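Local coordinates for OxsB protein (Bacillus megaterium, PDB 5UL3) that catalyses the cobalamin-dependent radical S-adenosylmethionine ring contraction of dAMP to an oxetane aldehyde, a step in the biosynthesis of oxetanocin A, at residues 56-61 / 72-77; 410-414 / 510-515. One frame throughout, in Å; residues are numbered along the deposited sequence. Where two conformers were deposited one is given.

Contact 1 (56-61 / 72-77); sequences TDNTTL and VFSPNR. With EDO (1,2-ethanediol), chain O.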
loop_
_atom_site.group_PDB
_atom_site.type_symbol
_atom_site.label_atom_id
_atom_site.label_comp_id
_atom_site.label_asym_id
_atom_site.label_seq_id
_atom_site.Cartn_x
_atom_site.Cartn_y
_atom_site.Cartn_z
ATOM N N THR A 56 22.773 4.398 5.817
ATOM C CA THR A 56 22.769 5.846 5.566
ATOM C C THR A 56 23.684 6.634 6.508
ATOM O O THR A 56 24.907 6.615 6.334
ATOM C CB THR A 56 21.340 6.434 5.591
ATOM O OG1 THR A 56 20.746 6.345 6.895
ATOM C CG2 THR A 56 20.448 5.705 4.568
ATOM N N ASP A 57 23.122 7.332 7.491
ATOM C CA ASP A 57 23.895 8.250 8.322
ATOM C C ASP A 57 24.605 7.572 9.495
ATOM O O ASP A 57 25.066 8.275 10.399
ATOM C CB ASP A 57 23.017 9.388 8.837
ATOM C CG ASP A 57 21.939 8.929 9.815
ATOM O OD1 ASP A 57 21.694 7.714 9.967
ATOM O OD2 ASP A 57 21.316 9.818 10.426
ATOM N N ASN A 58 24.730 6.242 9.485
ATOM C CA ASN A 58 25.465 5.565 10.547
ATOM C C ASN A 58 26.252 4.385 10.001
ATOM O O ASN A 58 26.733 3.548 10.779
ATOM C CB ASN A 58 24.506 5.117 11.677
ATOM C CG ASN A 58 23.383 4.234 11.177
ATOM O OD1 ASN A 58 23.572 3.041 10.923
ATOM N ND2 ASN A 58 22.187 4.815 11.055
ATOM N N THR A 59 26.412 4.307 8.679
ATOM C CA THR A 59 27.155 3.215 8.082
ATOM C C THR A 59 28.572 3.172 8.653
ATOM O O THR A 59 29.218 4.207 8.841
ATOM C CB THR A 59 27.199 3.380 6.560
ATOM O OG1 THR A 59 25.862 3.621 6.075
ATOM C CG2 THR A 59 27.720 2.108 5.914
ATOM N N THR A 60 29.029 1.965 8.947
ATOM C CA THR A 60 30.235 1.725 9.732
ATOM C C THR A 60 31.074 0.661 9.048
ATOM O O THR A 60 30.542 -0.356 8.607
ATOM C CB THR A 60 29.889 1.239 11.159
ATOM O OG1 THR A 60 29.015 2.172 11.783
ATOM C CG2 THR A 60 31.164 1.111 12.005
ATOM N N LEU A 61 32.392 0.881 8.983
ATOM C CA LEU A 61 33.332 -0.109 8.479
ATOM C C LEU A 61 34.203 -0.628 9.620
ATOM O O LEU A 61 34.754 0.165 10.391
ATOM C CB LEU A 61 34.215 0.499 7.383
ATOM C CG LEU A 61 35.358 -0.375 6.883
ATOM C CD1 LEU A 61 34.832 -1.618 6.188
ATOM C CD2 LEU A 61 36.253 0.433 5.949
ATOM N N VAL A 72 37.688 0.701 13.571
ATOM C CA VAL A 72 36.284 1.023 13.333
ATOM C C VAL A 72 36.202 2.444 12.791
ATOM O O VAL A 72 36.677 3.386 13.439
ATOM C CB VAL A 72 35.435 0.879 14.609
ATOM C CG1 VAL A 72 33.936 0.985 14.267
ATOM C CG2 VAL A 72 35.733 -0.446 15.310
ATOM N N PHE A 73 35.569 2.597 11.623
ATOM C CA PHE A 73 35.376 3.881 10.952
ATOM C C PHE A 73 33.891 4.206 10.879
ATOM O O PHE A 73 33.106 3.392 10.378
ATOM C CB PHE A 73 35.928 3.844 9.524
ATOM C CG PHE A 73 37.418 3.617 9.444
ATOM C CD1 PHE A 73 37.937 2.333 9.370
ATOM C CD2 PHE A 73 38.296 4.694 9.414
ATOM C CE1 PHE A 73 39.319 2.126 9.289
ATOM C CE2 PHE A 73 39.670 4.494 9.338
ATOM C CZ PHE A 73 40.176 3.213 9.273
ATOM N N SER A 74 33.516 5.399 11.330
ATOM C CA SER A 74 32.118 5.838 11.327
ATOM C C SER A 74 32.062 7.268 10.808
ATOM O O SER A 74 31.938 8.221 11.584
ATOM C CB SER A 74 31.503 5.713 12.722
ATOM O OG SER A 74 30.146 6.109 12.718
ATOM N N PRO A 75 32.129 7.449 9.487
ATOM C CA PRO A 75 32.291 8.803 8.936
ATOM C C PRO A 75 31.079 9.690 9.105
ATOM O O PRO A 75 31.224 10.919 9.043
ATOM C CB PRO A 75 32.585 8.553 7.455
ATOM C CG PRO A 75 32.103 7.194 7.171
ATOM C CD PRO A 75 32.155 6.406 8.458
ATOM N N ASN A 76 29.893 9.122 9.312
ATOM C CA ASN A 76 28.648 9.882 9.351
ATOM C C ASN A 76 28.071 10.044 10.743
ATOM O O ASN A 76 27.076 10.757 10.900
ATOM C CB ASN A 76 27.597 9.217 8.445
ATOM C CG ASN A 76 28.061 9.116 7.015
ATOM O OD1 ASN A 76 28.947 9.858 6.602
ATOM N ND2 ASN A 76 27.470 8.196 6.246
ATOM N N ARG A 77 28.652 9.410 11.758
ATOM C CA ARG A 77 28.058 9.507 13.076
ATOM C C ARG A 77 29.107 9.232 14.146
ATOM O O ARG A 77 29.997 8.402 13.953
ATOM C CB ARG A 77 26.877 8.535 13.236
ATOM C CG ARG A 77 26.057 8.813 14.491
ATOM C CD ARG A 77 24.733 8.070 14.530
ATOM N NE ARG A 77 24.905 6.664 14.883
ATOM C CZ ARG A 77 23.895 5.848 15.180
ATOM N NH1 ARG A 77 24.127 4.582 15.493
ATOM N NH2 ARG A 77 22.649 6.296 15.157
HETATM C C1 EDO O . 33.863 12.590 9.772
HETATM O O1 EDO O . 33.947 11.701 8.649
HETATM C C2 EDO O . 32.970 13.751 9.347
HETATM O O2 EDO O . 32.747 14.641 10.447
HETATM O O HOH W 1 21.552 7.751 12.945
HETATM O O HOH W 2 29.011 6.443 10.172
HETATM O O HOH W 3 29.171 3.751 13.998
#
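Leu61 and Phe73 form an antiparallel hydrogen-bonded pair, Leu61 N giving to Phe73 O at 3.0 Å and Phe73 N to Leu61 O at 2.8 Å, beyond which both chains leave the ladder and waters bridge part of the gap. One water gives to Thr59 O and Ser74 OG and accepts from Asn76 N; a second joins Thr60 OG1 to Ser74 OG. Ser74 OG itself gives to Arg77 O at 2.6 Å, tying together the two ends of the type I turn 74-77. Leu61 and Phe73 share one face of the sheet, lying against Leu17 of helix 7-21, while Thr60 CG2 meets Val72 CG1 at 3.6 Å. With CG anti to its carbonyl carbon (chi1 -59°), Asn76 sends ND2 to Thr56 O at 3.0 Å, the acceptor lying close to the amide plane; its OD1 takes Lys18. The Arg77 guanidinium lies flat over Asn58 CB, which sits under its centre, 3.6 Å from CZ. Arg77 NH2 reaches Asp57 OD1 through a water, weakly bound at the arginine, and Asn58 ND2 is held by Glu55. This is the open end of a beta hairpin, strands 60-64 and 69-73, in the four-stranded antiparallel sheet near the N-terminus.

Contact 2 (410-414 / 510-515); sequences KEWNV and YEELYD
Lys410 reaches across to helix 510-519 with its chain fully extended and sets its ammonium group between two carboxylates. CG stands anti to the backbone N (chi1 176°) and the chain stays extended beyond it, which carries NZ the whole length of the side chain to the other helix. There Asp515, in one of its two conformers, receives it with both oxygens, NZ lying 2.8 Å from OD1 and 2.8 Å from OD2, each through the syn lone pair, so the two oxygens hold NZ between them. One turn earlier on the same side of the helix, Glu511 OE2 adds a weak salt bridge to Lys410 NZ at 3.1 Å. Both acidic side chains cross the lysine at about a right angle. Two negative groups around one ammonium would probably favour its charged form.

Beside this network the contact is mostly van der Waals packing. Val414 divides its branches: CG1 meets Tyr510 CB at 3.8 Å and also lies by the backbone N of Glu511, while CG2 approaches Tyr514 CD2 obliquely at 3.9 Å. The Tyr514 ring extends toward helix 410-426 until OH lies 3.2 Å from Asn413 CB. The Asn413 amide and the phenol ring are only 24° apart in plane, but the amide's polar atoms bond elsewhere, OD1 to Glu405 N and ND2 to Thr409 O. Tyr510 turns its ring away, and its OH bonds to His421 further along helix 410-426.

The two helix segments run nearly perpendicular, at 101°, with axes 10.1 Å apart. Tyr514 also packs on Leu417 and on Tyr404, in the loop between strand 393-398 and helix 410-426, so helix 510-519 lies across the N-terminal part of a helix that leads into strand 432-436 of the radical SAM sheet.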
loop_
_atom_site.group_PDB
_atom_site.type_symbol
_atom_site.label_atom_id
_atom_site.label_comp_id
_atom_site.label_asym_id
_atom_site.label_seq_id
_atom_site.Cartn_x
_atom_site.Cartn_y
_atom_site.Cartn_z
ATOM N N LYS A 410 -15.319 24.890 14.844
ATOM C CA LYS A 410 -14.980 25.570 13.603
ATOM C C LYS A 410 -13.483 25.845 13.530
ATOM O O LYS A 410 -12.863 25.673 12.473
ATOM C CB LYS A 410 -15.783 26.863 13.472
ATOM C CG LYS A 410 -15.413 27.675 12.246
ATOM C CD LYS A 410 -16.469 28.716 11.913
ATOM C CE LYS A 410 -15.943 29.721 10.905
ATOM N NZ LYS A 410 -16.949 30.777 10.596
ATOM N N GLU A 411 -12.878 26.228 14.654
ATOM C CA GLU A 411 -11.451 26.528 14.664
ATOM C C GLU A 411 -10.617 25.305 14.286
ATOM O O GLU A 411 -9.624 25.425 13.557
ATOM C CB GLU A 411 -11.050 27.065 16.039
ATOM C CG GLU A 411 -11.538 28.493 16.325
ATOM C CD GLU A 411 -13.058 28.623 16.418
ATOM O OE1 GLU A 411 -13.733 27.645 16.821
ATOM O OE2 GLU A 411 -13.576 29.713 16.081
ATOM N N TRP A 412 -11.006 24.118 14.766
ATOM C CA TRP A 412 -10.298 22.893 14.395
ATOM C C TRP A 412 -10.416 22.627 12.895
ATOM O O TRP A 412 -9.436 22.234 12.243
ATOM C CB TRP A 412 -10.858 21.710 15.188
ATOM C CG TRP A 412 -10.232 20.361 14.903
ATOM C CD1 TRP A 412 -9.253 19.751 15.632
ATOM C CD2 TRP A 412 -10.530 19.471 13.813
ATOM N NE1 TRP A 412 -8.938 18.536 15.081
ATOM C CE2 TRP A 412 -9.695 18.344 13.955
ATOM C CE3 TRP A 412 -11.422 19.520 12.729
ATOM C CZ2 TRP A 412 -9.738 17.267 13.077
ATOM C CZ3 TRP A 412 -11.458 18.443 11.847
ATOM C CH2 TRP A 412 -10.616 17.332 12.030
ATOM N N ASN A 413 -11.610 22.842 12.335
ATOM C CA ASN A 413 -11.825 22.588 10.913
ATOM C C ASN A 413 -11.095 23.604 10.046
ATOM O O ASN A 413 -10.575 23.256 8.978
ATOM C CB ASN A 413 -13.323 22.598 10.592
ATOM C CG ASN A 413 -14.022 21.312 11.009
ATOM O OD1 ASN A 413 -13.945 20.309 10.314
ATOM N ND2 ASN A 413 -14.718 21.341 12.142
ATOM N N VAL A 414 -11.041 24.863 10.486
ATOM C CA VAL A 414 -10.300 25.869 9.733
ATOM C C VAL A 414 -8.800 25.576 9.767
ATOM O O VAL A 414 -8.104 25.745 8.756
ATOM C CB VAL A 414 -10.631 27.284 10.246
ATOM C CG1 VAL A 414 -9.750 28.316 9.545
ATOM C CG2 VAL A 414 -12.109 27.596 9.980
ATOM N N TYR A 510 -8.354 31.553 5.476
ATOM C CA TYR A 510 -8.826 30.175 5.538
ATOM C C TYR A 510 -10.271 30.112 6.018
ATOM O O TYR A 510 -11.085 29.359 5.468
ATOM C CB TYR A 510 -7.908 29.346 6.436
ATOM C CG TYR A 510 -6.560 29.076 5.807
ATOM C CD1 TYR A 510 -6.469 28.390 4.605
ATOM C CD2 TYR A 510 -5.383 29.512 6.408
ATOM C CE1 TYR A 510 -5.244 28.145 4.010
ATOM C CE2 TYR A 510 -4.148 29.274 5.822
ATOM C CZ TYR A 510 -4.087 28.585 4.623
ATOM O OH TYR A 510 -2.879 28.328 4.025
ATOM N N GLU A 511 -10.619 30.931 7.016
ATOM C CA GLU A 511 -11.984 30.931 7.531
ATOM C C GLU A 511 -12.982 31.388 6.476
ATOM O O GLU A 511 -14.096 30.855 6.395
ATOM C CB GLU A 511 -12.069 31.815 8.782
ATOM C CG GLU A 511 -13.472 31.911 9.374
ATOM C CD GLU A 511 -13.487 32.589 10.736
ATOM O OE1 GLU A 511 -12.439 33.131 11.146
ATOM O OE2 GLU A 511 -14.546 32.569 11.399
ATOM N N GLU A 512 -12.614 32.380 5.661
ATOM C CA GLU A 512 -13.527 32.828 4.615
ATOM C C GLU A 512 -13.733 31.737 3.571
ATOM O O GLU A 512 -14.865 31.486 3.136
ATOM C CB GLU A 512 -12.996 34.104 3.956
ATOM C CG GLU A 512 -12.970 35.329 4.871
ATOM C CD GLU A 512 -12.348 36.561 4.208
ATOM O OE1 GLU A 512 -11.530 36.406 3.276
ATOM O OE2 GLU A 512 -12.687 37.691 4.621
ATOM N N LEU A 513 -12.644 31.080 3.162
ATOM C CA LEU A 513 -12.754 29.977 2.216
ATOM C C LEU A 513 -13.610 28.860 2.789
ATOM O O LEU A 513 -14.500 28.332 2.112
ATOM C CB LEU A 513 -11.359 29.459 1.864
ATOM C CG LEU A 513 -11.346 28.229 0.959
ATOM C CD1 LEU A 513 -12.013 28.552 -0.366
ATOM C CD2 LEU A 513 -9.906 27.745 0.754
ATOM N N TYR A 514 -13.336 28.479 4.040
ATOM C CA TYR A 514 -14.120 27.447 4.715
ATOM C C TYR A 514 -15.601 27.804 4.752
ATOM O O TYR A 514 -16.453 26.988 4.390
ATOM C CB TYR A 514 -13.586 27.241 6.133
ATOM C CG TYR A 514 -14.265 26.148 6.918
ATOM C CD1 TYR A 514 -13.915 24.813 6.732
ATOM C CD2 TYR A 514 -15.225 26.446 7.880
ATOM C CE1 TYR A 514 -14.524 23.805 7.459
ATOM C CE2 TYR A 514 -15.835 25.443 8.616
ATOM C CZ TYR A 514 -15.493 24.130 8.401
ATOM O OH TYR A 514 -16.100 23.148 9.136
ATOM N N ASP A 515 -15.925 29.021 5.197
ATOM C CA ASP A 515 -17.330 29.405 5.324
ATOM C C ASP A 515 -18.032 29.394 3.972
ATOM O O ASP A 515 -19.183 28.953 3.864
ATOM C CB ASP A 515 -17.442 30.783 5.980
ATOM C CG ASP A 515 -17.185 30.742 7.471
ATOM O OD1 ASP A 515 -17.405 29.677 8.085
ATOM O OD2 ASP A 515 -16.771 31.780 8.031
#

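In the fold
Contacts 1 and 2 belong to different parts of the chain and do not touch: their centres are 48 Å apart and their nearest atoms about 31 Å. They follow one another in sequence, contact 1 closing before contact 2 opens. Contact 1 lies in the four-stranded sheet near the N-terminus, probably part of the N-terminal domain of unknown function; contact 2 joins two helices of the radical SAM core, which carries the cluster cysteines Cys313, Cys318 and Cys321. Segment 56-61 also touches that core, Thr56 OG1 bonding to Lys340 of helix 335-351. Each contact is centred about 32 Å from the centre of the chain, and both lie away from the cobalamin, cluster and S-adenosylmethionine sites.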